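Local coordinates for protein separin (Saccharomyces cerevisiae, PDB 5U1T) that cleaves the Mcd1/Scc1 subunit of cohesin as a caspase-like cysteine protease, releasing sister chromatids at the onset of anaphase, at residues 473-481 with 502-511; 610-619 with 782-790. All blocks are in the same frame, centred on the assembly; numbering follows the deposited sequence.

Both contacts lie in the helical part of the chain, well before the probable active-site cysteine, Cys1497. Contact 1 comes first: helix 470-485 is followed by a 15-residue connection without helix or strand, and helix 501-509 then packs back on it. This is a local closure between successive helices. Contact 2 opens later and spans much further: segments 610-619 and 782-790 are separated by 162 mainly helical residues. The two loops run in series and neither nest nor cross. The centres of contacts 1 and 2 are about 26 Å apart and their nearest atoms about 13 Å apart, so they do not touch. Phe474 and Gln478 of contact 1 meet Phe603 and Ser602, which begin the helix used by contact 2.

Contact 1: 473-481 with 502-511; sequences VFDFCQNAF and IMLSVLYGNS
Cys477 and Val506 meet at the middle of this helix-helix contact, with Cys477 CB 3.4 Å from Val506 CG1. The helix segments cross at -47°, and their axes approach to 8.7 Å. Val506 CG1 also touches CD1 and CE1 at the rim of the Phe474 ring. Its CG2 lies over one face of that ring in a CH-pi contact, 3.8 Å from the Phe474 ring centroid and displaced toward the rim. Cys477 SG lies against Met503, 4.1 Å from Met503 CB.

Phe481 forms the second centre of packing. Its CG is anti to the backbone N (chi1 -178°), which carries the ring across to the end of the partner segment. Asn510 CB sits over the ring centre, 4.0 Å from the Phe481 centroid. Leu507 CD1 lies in the ring plane at the edge, 3.9 Å from Phe481 CB. Ser511 touches the same ring obliquely. Ser511 OG in turn bonds to Tyr508 O, which also accepts from Ser511 N, and the two bonds hold the turn from Tyr508 to Ser511.

At the N-terminal end of both segments, Val473 CG2 meets Ile502 CG2 at 4.1 Å, the two side chains crossing at about a right angle. Met503 CE reaches Phe476 CE1 at 3.8 Å. The amides of Gln478 and Asn510 also come close, their planes 75° apart. Gln478 OE1 is bonded to Ser602. Helix 523-533 adds Ile528 and Leu532 against Phe474, while helix 431-444 packs on Phe476.

The interface between these successive helices of the helical domain is therefore mainly apolar. Cohesion comes from buried methyl, sulfur and aromatic surfaces, so the fit depends chiefly on shape and burial.

Contact 2: 610-619 with 782-790; sequences MLLCYLNFNN and QGSRLALLK
Phe617 lays one ring face against Leu786 in a nearly parallel helix-helix packing within the helical domain. The helix segments run in the same direction at 20°, with axes 10.5 Å apart at closest approach. The Phe617 and Leu786 side chains cross at about a right angle. Leu786 CD2 makes a CH-pi contact over the ring, 3.6 Å from the Phe617 centroid and offset toward the rim. Leu789 CB approaches the ring edge, and Lys790 CG comes in obliquely.

The other branch of Leu786 turns to Tyr614. Its CD1 lies at the Tyr614 ring edge, in plane, 3.8 Å from Tyr614 CD1. The Tyr614 hydroxyl is bonded to Leu574 O. Cys613 SG also faces Leu786 CD1 and lies 4.1 Å from Gly783 CA. Changing Phe617 to an alanine would probably deprive Leu786 CD2 of its aromatic face and open a gap between the helices.

Near the start of the partner helix, Met610 and Gln782 cross at about a right angle, with Met610 SD 3.9 Å from Gln782 CG. Met610 is bent at chi2 and chi3, which folds CE toward Gly783. Gln782 OE1 accepts a bond from Arg785 NH1, and Arg785 NH2 bonds to the backbone of another protein chain. Helix 557-572 packs beside this end through Met570.

Asn619, at positive phi, is the C-prime residue of the Schellman motif that ends helix 602-617. Two residues earlier, the carbonyl oxygen Phe617 O meets Lys790 CE of the partner helix at 3.4 Å.

Contact 1: 473-481 with 502-511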
loop_
_atom_site.group_PDB
_atom_site.type_symbol
_atom_site.label_atom_id
_atom_site.label_comp_id
_atom_site.label_asym_id
_atom_site.label_seq_id
_atom_site.Cartn_x
_atom_site.Cartn_y
_atom_site.Cartn_z
ATOM N N VAL A 473 28.935 -3.972 17.062
ATOM C CA VAL A 473 28.159 -4.434 18.183
ATOM C C VAL A 473 26.738 -4.774 17.816
ATOM O O VAL A 473 26.124 -5.580 18.456
ATOM C CB VAL A 473 28.220 -3.460 19.358
ATOM C CG1 VAL A 473 27.785 -2.091 18.937
ATOM C CG2 VAL A 473 27.357 -3.947 20.484
ATOM N N PHE A 474 26.215 -4.149 16.785
ATOM C CA PHE A 474 24.888 -4.456 16.337
ATOM C C PHE A 474 24.917 -5.762 15.596
ATOM O O PHE A 474 24.096 -6.615 15.776
ATOM C CB PHE A 474 24.396 -3.363 15.424
ATOM C CG PHE A 474 23.237 -2.644 15.965
ATOM C CD1 PHE A 474 21.991 -3.181 15.871
ATOM C CD2 PHE A 474 23.405 -1.470 16.613
ATOM C CE1 PHE A 474 20.914 -2.538 16.392
ATOM C CE2 PHE A 474 22.339 -0.814 17.140
ATOM C CZ PHE A 474 21.087 -1.350 17.031
ATOM N N ASP A 475 25.916 -5.897 14.761
ATOM C CA ASP A 475 26.148 -7.073 13.974
ATOM C C ASP A 475 26.322 -8.284 14.868
ATOM O O ASP A 475 25.769 -9.324 14.602
ATOM C CB ASP A 475 27.403 -6.812 13.172
ATOM C CG ASP A 475 27.684 -7.853 12.181
ATOM O OD1 ASP A 475 26.772 -8.575 11.808
ATOM O OD2 ASP A 475 28.832 -7.950 11.758
ATOM N N PHE A 476 27.090 -8.142 15.934
ATOM C CA PHE A 476 27.315 -9.221 16.861
ATOM C C PHE A 476 26.089 -9.579 17.661
ATOM O O PHE A 476 25.806 -10.724 17.871
ATOM C CB PHE A 476 28.430 -8.852 17.833
ATOM C CG PHE A 476 28.630 -9.854 18.924
ATOM C CD1 PHE A 476 27.881 -9.803 20.056
ATOM C CD2 PHE A 476 29.550 -10.847 18.799
ATOM C CE1 PHE A 476 28.039 -10.727 21.043
ATOM C CE2 PHE A 476 29.721 -11.774 19.785
ATOM C CZ PHE A 476 28.959 -11.716 20.907
ATOM N N CYS A 477 25.347 -8.586 18.102
ATOM C CA CYS A 477 24.187 -8.836 18.919
ATOM C C CYS A 477 22.990 -9.365 18.194
ATOM O O CYS A 477 22.236 -10.123 18.745
ATOM C CB CYS A 477 23.793 -7.581 19.655
ATOM S SG CYS A 477 24.819 -7.234 21.068
ATOM N N GLN A 478 22.813 -8.952 16.956
ATOM C CA GLN A 478 21.672 -9.410 16.209
ATOM C C GLN A 478 21.854 -10.830 15.798
ATOM O O GLN A 478 20.935 -11.603 15.851
ATOM C CB GLN A 478 21.399 -8.527 15.021
ATOM C CG GLN A 478 20.104 -7.776 15.177
ATOM C CD GLN A 478 20.099 -6.520 14.391
ATOM O OE1 GLN A 478 20.589 -6.485 13.281
ATOM N NE2 GLN A 478 19.556 -5.479 14.961
ATOM N N ASN A 479 23.055 -11.171 15.390
ATOM C CA ASN A 479 23.335 -12.548 15.028
ATOM C C ASN A 479 23.262 -13.493 16.224
ATOM O O ASN A 479 22.814 -14.637 16.088
ATOM C CB ASN A 479 24.694 -12.651 14.372
ATOM C CG ASN A 479 24.627 -12.354 12.909
ATOM O OD1 ASN A 479 24.616 -13.265 12.087
ATOM N ND2 ASN A 479 24.541 -11.076 12.562
ATOM N N ALA A 480 23.698 -13.016 17.391
ATOM C CA ALA A 480 23.623 -13.812 18.616
ATOM C C ALA A 480 22.160 -14.017 18.966
ATOM O O ALA A 480 21.773 -15.018 19.568
ATOM C CB ALA A 480 24.366 -13.124 19.768
ATOM N N PHE A 481 21.346 -13.048 18.578
ATOM C CA PHE A 481 19.917 -13.136 18.821
ATOM C C PHE A 481 19.253 -14.154 17.902
ATOM O O PHE A 481 18.585 -15.083 18.365
ATOM C CB PHE A 481 19.265 -11.789 18.629
ATOM C CG PHE A 481 17.807 -11.799 18.916
ATOM C CD1 PHE A 481 16.893 -12.097 17.913
ATOM C CD2 PHE A 481 17.343 -11.519 20.188
ATOM C CE1 PHE A 481 15.560 -12.114 18.170
ATOM C CE2 PHE A 481 15.989 -11.527 20.443
ATOM C CZ PHE A 481 15.097 -11.827 19.425
ATOM N N ILE A 502 25.296 -1.769 26.401
ATOM C CA ILE A 502 25.016 -1.713 24.982
ATOM C C ILE A 502 24.577 -3.087 24.430
ATOM O O ILE A 502 23.560 -3.196 23.716
ATOM C CB ILE A 502 26.244 -1.172 24.235
ATOM C CG1 ILE A 502 26.751 0.081 24.959
ATOM C CG2 ILE A 502 25.906 -0.886 22.790
ATOM C CD1 ILE A 502 27.589 1.018 24.117
ATOM N N MET A 503 25.317 -4.134 24.779
ATOM C CA MET A 503 24.960 -5.477 24.356
ATOM C C MET A 503 23.564 -5.877 24.816
ATOM O O MET A 503 22.819 -6.509 24.057
ATOM C CB MET A 503 25.971 -6.496 24.882
ATOM C CG MET A 503 27.303 -6.436 24.198
ATOM S SD MET A 503 28.503 -7.538 24.979
ATOM C CE MET A 503 27.856 -9.169 24.553
ATOM N N LEU A 504 23.224 -5.542 26.064
ATOM C CA LEU A 504 21.908 -5.892 26.594
ATOM C C LEU A 504 20.790 -5.110 25.853
ATOM O O LEU A 504 19.697 -5.644 25.598
ATOM C CB LEU A 504 21.850 -5.640 28.098
ATOM C CG LEU A 504 22.628 -6.619 28.987
ATOM C CD1 LEU A 504 22.698 -6.106 30.407
ATOM C CD2 LEU A 504 22.027 -8.013 28.973
ATOM N N SER A 505 21.084 -3.865 25.494
ATOM C CA SER A 505 20.124 -2.995 24.830
ATOM C C SER A 505 19.743 -3.483 23.417
ATOM O O SER A 505 18.568 -3.614 23.088
ATOM C CB SER A 505 20.683 -1.579 24.755
ATOM O OG SER A 505 19.674 -0.678 24.342
ATOM N N VAL A 506 20.745 -3.765 22.597
ATOM C CA VAL A 506 20.492 -4.286 21.271
ATOM C C VAL A 506 19.851 -5.658 21.345
ATOM O O VAL A 506 18.912 -5.929 20.610
ATOM C CB VAL A 506 21.778 -4.344 20.425
ATOM C CG1 VAL A 506 21.539 -5.073 19.132
ATOM C CG2 VAL A 506 22.279 -2.937 20.152
ATOM N N LEU A 507 20.314 -6.523 22.244
ATOM C CA LEU A 507 19.757 -7.882 22.312
ATOM C C LEU A 507 18.303 -7.906 22.796
ATOM O O LEU A 507 17.486 -8.576 22.193
ATOM C CB LEU A 507 20.597 -8.800 23.205
ATOM C CG LEU A 507 20.092 -10.252 23.288
ATOM C CD1 LEU A 507 20.715 -11.143 22.240
ATOM C CD2 LEU A 507 20.294 -10.827 24.671
ATOM N N TYR A 508 17.971 -7.201 23.869
ATOM C CA TYR A 508 16.601 -7.256 24.357
ATOM C C TYR A 508 15.688 -6.306 23.577
ATOM O O TYR A 508 14.475 -6.501 23.532
ATOM C CB TYR A 508 16.539 -6.955 25.856
ATOM C CG TYR A 508 16.830 -8.172 26.710
ATOM C CD1 TYR A 508 15.857 -9.143 26.919
ATOM C CD2 TYR A 508 18.087 -8.366 27.297
ATOM C CE1 TYR A 508 16.114 -10.275 27.689
ATOM C CE2 TYR A 508 18.345 -9.498 28.077
ATOM C CZ TYR A 508 17.349 -10.448 28.269
ATOM O OH TYR A 508 17.579 -11.583 29.032
ATOM N N GLY A 509 16.281 -5.292 22.959
ATOM C CA GLY A 509 15.564 -4.448 22.031
ATOM C C GLY A 509 14.896 -5.283 20.950
ATOM O O GLY A 509 13.755 -5.023 20.585
ATOM N N ASN A 510 15.608 -6.297 20.457
ATOM C CA ASN A 510 15.090 -7.192 19.428
ATOM C C ASN A 510 14.152 -8.259 19.963
ATOM O O ASN A 510 13.537 -8.979 19.188
ATOM C CB ASN A 510 16.235 -7.878 18.689
ATOM C CG ASN A 510 16.800 -7.026 17.573
ATOM O OD1 ASN A 510 17.769 -6.284 17.757
ATOM N ND2 ASN A 510 16.188 -7.119 16.402
ATOM N N SER A 511 14.039 -8.364 21.280
ATOM C CA SER A 511 13.211 -9.406 21.871
ATOM C C SER A 511 11.777 -8.929 22.098
ATOM O O SER A 511 11.481 -7.736 22.057
ATOM C CB SER A 511 13.808 -9.899 23.199
ATOM O OG SER A 511 13.438 -9.061 24.286
#

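Contact 2: 610-619 with 782-790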
loop_
_atom_site.group_PDB
_atom_site.type_symbol
_atom_site.label_atom_id
_atom_site.label_comp_id
_atom_site.label_asym_id
_atom_site.label_seq_id
_atom_site.Cartn_x
_atom_site.Cartn_y
_atom_site.Cartn_z
ATOM N N MET A 610 13.509 2.683 6.357
ATOM C CA MET A 610 12.283 3.115 7.015
ATOM C C MET A 610 11.968 4.611 6.762
ATOM O O MET A 610 10.818 5.045 6.866
ATOM C CB MET A 610 12.377 2.820 8.510
ATOM C CG MET A 610 11.070 2.754 9.260
ATOM S SD MET A 610 9.609 2.160 8.343
ATOM C CE MET A 610 10.091 0.552 7.635
ATOM N N LEU A 611 13.000 5.382 6.417
ATOM C CA LEU A 611 12.890 6.835 6.278
ATOM C C LEU A 611 12.402 7.188 4.886
ATOM O O LEU A 611 11.527 8.044 4.723
ATOM C CB LEU A 611 14.245 7.511 6.554
ATOM C CG LEU A 611 14.342 9.036 6.421
ATOM C CD1 LEU A 611 13.456 9.727 7.440
ATOM C CD2 LEU A 611 15.773 9.497 6.570
ATOM N N LEU A 612 13.019 6.543 3.894
ATOM C CA LEU A 612 12.600 6.612 2.508
ATOM C C LEU A 612 11.133 6.215 2.401
ATOM O O LEU A 612 10.332 6.920 1.782
ATOM C CB LEU A 612 13.455 5.698 1.636
ATOM C CG LEU A 612 14.903 6.078 1.367
ATOM C CD1 LEU A 612 15.545 5.039 0.498
ATOM C CD2 LEU A 612 14.991 7.425 0.700
ATOM N N CYS A 613 10.789 5.092 3.020
ATOM C CA CYS A 613 9.423 4.605 3.016
ATOM C C CYS A 613 8.439 5.547 3.713
ATOM O O CYS A 613 7.298 5.673 3.271
ATOM C CB CYS A 613 9.364 3.220 3.653
ATOM S SG CYS A 613 7.725 2.578 4.021
ATOM N N TYR A 614 8.849 6.228 4.774
ATOM C CA TYR A 614 7.912 7.130 5.436
ATOM C C TYR A 614 7.847 8.473 4.710
ATOM O O TYR A 614 6.829 9.153 4.767
ATOM C CB TYR A 614 8.285 7.346 6.896
ATOM C CG TYR A 614 7.163 7.784 7.811
ATOM C CD1 TYR A 614 5.970 7.076 7.873
ATOM C CD2 TYR A 614 7.315 8.881 8.649
ATOM C CE1 TYR A 614 4.954 7.448 8.736
ATOM C CE2 TYR A 614 6.303 9.261 9.522
ATOM C CZ TYR A 614 5.122 8.539 9.552
ATOM O OH TYR A 614 4.103 8.900 10.401
ATOM N N LEU A 615 8.937 8.861 4.055
ATOM C CA LEU A 615 8.918 10.051 3.224
ATOM C C LEU A 615 7.943 9.847 2.053
ATOM O O LEU A 615 7.056 10.660 1.790
ATOM C CB LEU A 615 10.315 10.377 2.688
ATOM C CG LEU A 615 11.332 11.022 3.625
ATOM C CD1 LEU A 615 12.632 11.194 2.873
ATOM C CD2 LEU A 615 10.855 12.347 4.190
ATOM N N ASN A 616 8.131 8.737 1.360
ATOM C CA ASN A 616 7.307 8.365 0.235
ATOM C C ASN A 616 5.820 8.224 0.571
ATOM O O ASN A 616 4.960 8.673 -0.173
ATOM C CB ASN A 616 7.835 7.064 -0.332
ATOM C CG ASN A 616 6.916 6.465 -1.339
ATOM O OD1 ASN A 616 5.870 5.898 -0.995
ATOM N ND2 ASN A 616 7.309 6.555 -2.601
ATOM N N PHE A 617 5.515 7.592 1.688
ATOM C CA PHE A 617 4.137 7.421 2.103
ATOM C C PHE A 617 3.494 8.765 2.461
ATOM O O PHE A 617 2.272 8.899 2.412
ATOM C CB PHE A 617 4.093 6.435 3.269
ATOM C CG PHE A 617 2.762 6.330 3.971
ATOM C CD1 PHE A 617 2.462 7.157 5.055
ATOM C CD2 PHE A 617 1.853 5.360 3.609
ATOM C CE1 PHE A 617 1.266 7.040 5.731
ATOM C CE2 PHE A 617 0.657 5.236 4.284
ATOM C CZ PHE A 617 0.355 6.091 5.343
ATOM N N ASN A 618 4.307 9.760 2.807
ATOM C CA ASN A 618 3.775 11.086 3.127
ATOM C C ASN A 618 3.981 12.079 1.995
ATOM O O ASN A 618 3.696 13.270 2.146
ATOM C CB ASN A 618 4.392 11.630 4.407
ATOM C CG ASN A 618 3.761 11.038 5.638
ATOM O OD1 ASN A 618 4.422 10.350 6.425
ATOM N ND2 ASN A 618 2.468 11.283 5.814
ATOM N N ASN A 619 4.458 11.560 0.866
ATOM C CA ASN A 619 4.672 12.332 -0.346
ATOM C C ASN A 619 5.608 13.518 -0.075
ATOM O O ASN A 619 5.330 14.643 -0.442
ATOM C CB ASN A 619 3.328 12.809 -0.942
ATOM C CG ASN A 619 2.270 11.689 -1.024
ATOM O OD1 ASN A 619 2.385 10.757 -1.832
ATOM N ND2 ASN A 619 1.229 11.791 -0.191
ATOM N N GLN A 782 5.451 -2.258 9.975
ATOM C CA GLN A 782 5.178 -0.875 9.629
ATOM C C GLN A 782 5.244 -0.605 8.135
ATOM O O GLN A 782 4.301 -0.053 7.583
ATOM C CB GLN A 782 6.147 0.061 10.342
ATOM C CG GLN A 782 6.088 1.510 9.852
ATOM C CD GLN A 782 4.866 2.275 10.354
ATOM O OE1 GLN A 782 3.808 1.700 10.617
ATOM N NE2 GLN A 782 5.013 3.581 10.490
ATOM N N GLY A 783 6.338 -1.003 7.483
ATOM C CA GLY A 783 6.505 -0.787 6.051
ATOM C C GLY A 783 5.402 -1.413 5.198
ATOM O O GLY A 783 4.884 -0.805 4.251
ATOM N N SER A 784 5.022 -2.632 5.539
ATOM C CA SER A 784 3.947 -3.298 4.840
ATOM C C SER A 784 2.571 -2.733 5.209
ATOM O O SER A 784 1.662 -2.759 4.400
ATOM C CB SER A 784 4.003 -4.794 5.119
ATOM O OG SER A 784 4.884 -5.400 4.201
ATOM N N ARG A 785 2.411 -2.222 6.424
ATOM C CA ARG A 785 1.122 -1.681 6.821
ATOM C C ARG A 785 0.842 -0.410 6.019
ATOM O O ARG A 785 -0.284 -0.170 5.588
ATOM C CB ARG A 785 1.076 -1.405 8.325
ATOM C CG ARG A 785 -0.264 -0.922 8.798
ATOM C CD ARG A 785 -0.255 -0.638 10.262
ATOM N NE ARG A 785 0.681 0.409 10.623
ATOM C CZ ARG A 785 0.341 1.676 10.830
ATOM N NH1 ARG A 785 1.262 2.565 11.161
ATOM N NH2 ARG A 785 -0.920 2.062 10.708
ATOM N N LEU A 786 1.882 0.390 5.810
ATOM C CA LEU A 786 1.753 1.621 5.065
ATOM C C LEU A 786 1.520 1.293 3.605
ATOM O O LEU A 786 0.743 1.963 2.941
ATOM C CB LEU A 786 3.000 2.501 5.232
ATOM C CG LEU A 786 3.364 2.949 6.646
ATOM C CD1 LEU A 786 4.685 3.703 6.648
ATOM C CD2 LEU A 786 2.256 3.770 7.296
ATOM N N ALA A 787 2.197 0.262 3.109
ATOM C CA ALA A 787 2.038 -0.162 1.719
ATOM C C ALA A 787 0.576 -0.479 1.447
ATOM O O ALA A 787 -0.001 -0.020 0.467
ATOM C CB ALA A 787 2.893 -1.373 1.422
ATOM N N LEU A 788 -0.002 -1.259 2.355
ATOM C CA LEU A 788 -1.370 -1.733 2.286
ATOM C C LEU A 788 -2.382 -0.606 2.468
ATOM O O LEU A 788 -3.485 -0.671 1.944
ATOM C CB LEU A 788 -1.583 -2.803 3.349
ATOM C CG LEU A 788 -2.946 -3.464 3.350
ATOM C CD1 LEU A 788 -3.179 -4.086 1.992
ATOM C CD2 LEU A 788 -2.962 -4.511 4.437
ATOM N N LEU A 789 -2.012 0.418 3.232
ATOM C CA LEU A 789 -2.857 1.583 3.398
ATOM C C LEU A 789 -2.962 2.335 2.080
ATOM O O LEU A 789 -4.051 2.678 1.634
ATOM C CB LEU A 789 -2.307 2.485 4.494
ATOM C CG LEU A 789 -2.732 2.055 5.894
ATOM C CD1 LEU A 789 -2.106 2.953 6.951
ATOM C CD2 LEU A 789 -4.256 2.067 6.008
ATOM N N LYS A 790 -1.816 2.574 1.458
ATOM C CA LYS A 790 -1.757 3.272 0.187
ATOM C C LYS A 790 -2.550 2.481 -0.856
ATOM O O LYS A 790 -3.335 3.039 -1.615
ATOM C CB LYS A 790 -0.300 3.477 -0.249
ATOM C CG LYS A 790 0.337 4.768 0.273
ATOM C CD LYS A 790 -0.406 6.040 -0.277
ATOM C CE LYS A 790 0.286 7.397 0.107
ATOM N NZ LYS A 790 -0.473 8.617 -0.389
#